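Local coordinates for Bse634I restriction endonuclease (Geobacillus stearothermophilus, PDB 1KNV), which probably cuts double-stranded DNA as a metal-dependent type II restriction endonuclease of the PDDEXK clan, at residues B[85-90]-B[285-290]. Numbering follows the deposited sequence.
Sequences IQSWNY and KMLDQI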
loop_
_atom_site.group_PDB
_atom_site.type_symbol
_atom_site.label_atom_id
_atom_site.label_comp_id
_atom_site.label_asym_id
_atom_site.label_seq_id
_atom_site.Cartn_x
_atom_site.Cartn_y
_atom_site.Cartn_z
ATOM N N ILE B 85 33.539 -20.328 -11.831
ATOM C CA ILE B 85 34.193 -20.539 -13.124
ATOM C C ILE B 85 33.178 -20.827 -14.228
ATOM O O ILE B 85 33.249 -20.260 -15.321
ATOM C CB ILE B 85 35.198 -21.723 -13.051
ATOM C CG1 ILE B 85 36.325 -21.386 -12.076
ATOM C CG2 ILE B 85 35.765 -22.036 -14.440
ATOM C CD1 ILE B 85 37.103 -20.162 -12.454
ATOM N N GLN B 86 32.237 -21.715 -13.940
ATOM C CA GLN B 86 31.236 -22.067 -14.923
ATOM C C GLN B 86 30.481 -20.806 -15.318
ATOM O O GLN B 86 30.316 -20.523 -16.501
ATOM C CB GLN B 86 30.280 -23.126 -14.357
ATOM C CG GLN B 86 29.360 -23.770 -15.401
ATOM C CD GLN B 86 30.095 -24.635 -16.437
ATOM O OE1 GLN B 86 29.508 -25.032 -17.440
ATOM N NE2 GLN B 86 31.370 -24.928 -16.192
ATOM N N SER B 87 30.039 -20.036 -14.327
ATOM C CA SER B 87 29.296 -18.798 -14.591
ATOM C C SER B 87 30.090 -17.829 -15.445
ATOM O O SER B 87 29.539 -17.187 -16.341
ATOM C CB SER B 87 28.914 -18.106 -13.282
ATOM O OG SER B 87 28.034 -18.918 -12.534
ATOM N N TRP B 88 31.383 -17.717 -15.157
ATOM C CA TRP B 88 32.255 -16.820 -15.906
ATOM C C TRP B 88 32.310 -17.250 -17.374
ATOM O O TRP B 88 32.210 -16.410 -18.265
ATOM C CB TRP B 88 33.661 -16.802 -15.287
ATOM C CG TRP B 88 34.689 -16.043 -16.083
ATOM C CD1 TRP B 88 35.170 -16.360 -17.325
ATOM C CD2 TRP B 88 35.379 -14.859 -15.680
ATOM N NE1 TRP B 88 36.115 -15.447 -17.720
ATOM C CE2 TRP B 88 36.263 -14.516 -16.732
ATOM C CE3 TRP B 88 35.337 -14.056 -14.537
ATOM C CZ2 TRP B 88 37.102 -13.401 -16.666
ATOM C CZ3 TRP B 88 36.172 -12.946 -14.474
ATOM C CH2 TRP B 88 37.043 -12.629 -15.534
ATOM N N ASN B 89 32.456 -18.551 -17.627
ATOM C CA ASN B 89 32.509 -19.035 -19.005
ATOM C C ASN B 89 31.133 -19.009 -19.683
ATOM O O ASN B 89 31.039 -18.925 -20.910
ATOM C CB ASN B 89 33.089 -20.455 -19.058
ATOM C CG ASN B 89 34.581 -20.494 -18.750
ATOM O OD1 ASN B 89 35.313 -19.549 -19.039
ATOM N ND2 ASN B 89 35.040 -21.605 -18.179
ATOM N N TYR B 90 30.069 -19.075 -18.884
ATOM C CA TYR B 90 28.704 -19.040 -19.406
ATOM C C TYR B 90 28.384 -17.725 -20.106
ATOM O O TYR B 90 27.861 -17.724 -21.220
ATOM C CB TYR B 90 27.683 -19.260 -18.282
ATOM C CG TYR B 90 26.236 -19.029 -18.698
ATOM C CD1 TYR B 90 25.444 -20.066 -19.181
ATOM C CD2 TYR B 90 25.669 -17.763 -18.616
ATOM C CE1 TYR B 90 24.119 -19.841 -19.573
ATOM C CE2 TYR B 90 24.354 -17.531 -19.007
ATOM C CZ TYR B 90 23.587 -18.570 -19.482
ATOM O OH TYR B 90 22.294 -18.311 -19.874
ATOM N N LYS B 285 22.040 -24.562 -17.769
ATOM C CA LYS B 285 20.592 -24.652 -17.938
ATOM C C LYS B 285 19.876 -23.742 -16.937
ATOM O O LYS B 285 18.919 -23.058 -17.282
ATOM C CB LYS B 285 20.122 -26.099 -17.769
ATOM C CG LYS B 285 20.593 -27.057 -18.864
ATOM C CD LYS B 285 20.007 -28.446 -18.626
ATOM C CE LYS B 285 20.394 -29.439 -19.705
ATOM N NZ LYS B 285 19.835 -30.788 -19.396
ATOM N N MET B 286 20.347 -23.740 -15.697
ATOM C CA MET B 286 19.761 -22.895 -14.667
ATOM C C MET B 286 19.882 -21.430 -15.061
ATOM O O MET B 286 18.918 -20.683 -14.996
ATOM C CB MET B 286 20.480 -23.101 -13.338
ATOM C CG MET B 286 20.168 -22.015 -12.329
ATOM S SD MET B 286 20.988 -22.287 -10.788
ATOM C CE MET B 286 22.647 -21.834 -11.185
ATOM N N LEU B 287 21.082 -21.026 -15.465
ATOM C CA LEU B 287 21.320 -19.648 -15.853
ATOM C C LEU B 287 20.510 -19.284 -17.070
ATOM O O LEU B 287 20.079 -18.147 -17.210
ATOM C CB LEU B 287 22.805 -19.426 -16.119
ATOM C CG LEU B 287 23.655 -19.541 -14.855
ATOM C CD1 LEU B 287 25.140 -19.464 -15.199
ATOM C CD2 LEU B 287 23.238 -18.423 -13.884
ATOM N N ASP B 288 20.304 -20.243 -17.962
ATOM C CA ASP B 288 19.506 -19.965 -19.146
ATOM C C ASP B 288 18.099 -19.593 -18.735
ATOM O O ASP B 288 17.529 -18.647 -19.267
ATOM C CB ASP B 288 19.439 -21.173 -20.077
ATOM C CG ASP B 288 20.669 -21.302 -20.956
ATOM O OD1 ASP B 288 21.338 -20.270 -21.206
ATOM O OD2 ASP B 288 20.956 -22.432 -21.411
ATOM N N GLN B 289 17.536 -20.335 -17.787
ATOM C CA GLN B 289 16.177 -20.059 -17.344
ATOM C C GLN B 289 16.079 -18.758 -16.580
ATOM O O GLN B 289 15.046 -18.093 -16.592
ATOM C CB GLN B 289 15.634 -21.178 -16.460
ATOM C CG GLN B 289 14.165 -20.945 -16.134
ATOM C CD GLN B 289 13.583 -21.954 -15.164
ATOM O OE1 GLN B 289 13.729 -23.168 -15.350
ATOM N NE2 GLN B 289 12.900 -21.457 -14.129
ATOM N N ILE B 290 17.167 -18.404 -15.909
ATOM C CA ILE B 290 17.208 -17.185 -15.123
ATOM C C ILE B 290 17.372 -15.934 -15.979
ATOM O O ILE B 290 16.638 -14.976 -15.800
ATOM C CB ILE B 290 18.342 -17.250 -14.088
ATOM C CG1 ILE B 290 18.014 -18.295 -13.032
ATOM C CG2 ILE B 290 18.539 -15.906 -13.444
ATOM C CD1 ILE B 290 19.049 -18.397 -11.949
#
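Y90 reaches across to L287 and D288, joining helix 68-93 to helix 281-291 near the C-terminus of the chain. Both helices pack against the mixed beta sheet of the PDDEXK nuclease fold. The axes of the two short segments cross at -54° and come within 11.1 Å. That gap is wide for packed helices, and the tyrosine spans much of it.

The Y90 side chain can be followed outward. CG stands anti to the backbone N (chi1 171°), which sends the ring over to the other helix. At its root, Y90 CB lies 4.0 Å from L287 CD1. Next, Y90 CG sits 3.7 Å from the same methyl. Farther along, the ring passes from CD1 of the leucine to its CB. L287 CB lies over one face, 3.7 Å from the Y90 ring centroid, as a CH-pi contact. The tyrosine and leucine side chains thus overlap head to tail, root against tip.

At the end, Y90 OH donates a hydrogen bond to D288 OD1, at 2.6 Å. The oxygen is met on its anti side, 30° out of the carboxylate plane. Ring and carboxylate are turned well away from parallel. The other carboxylate oxygen, D288 OD2, forms a salt bridge with R94, so each carboxylate oxygen has a partner. A phenylalanine in place of Y90 would probably leave D288 OD1 without this donor and the carboxylate less firmly oriented.

I101 of strand 99-103 touches Y90, S87 and L287, so the sheet adjoins this buried contact. The S87 side chain is about 8 Å from that of L197, a calcium-binding position of this protein; no calcium is bound to this chain. S87 OG is hydrogen-bonded to I83 O of its own helix and meets L287 CD1 at 4.0 Å.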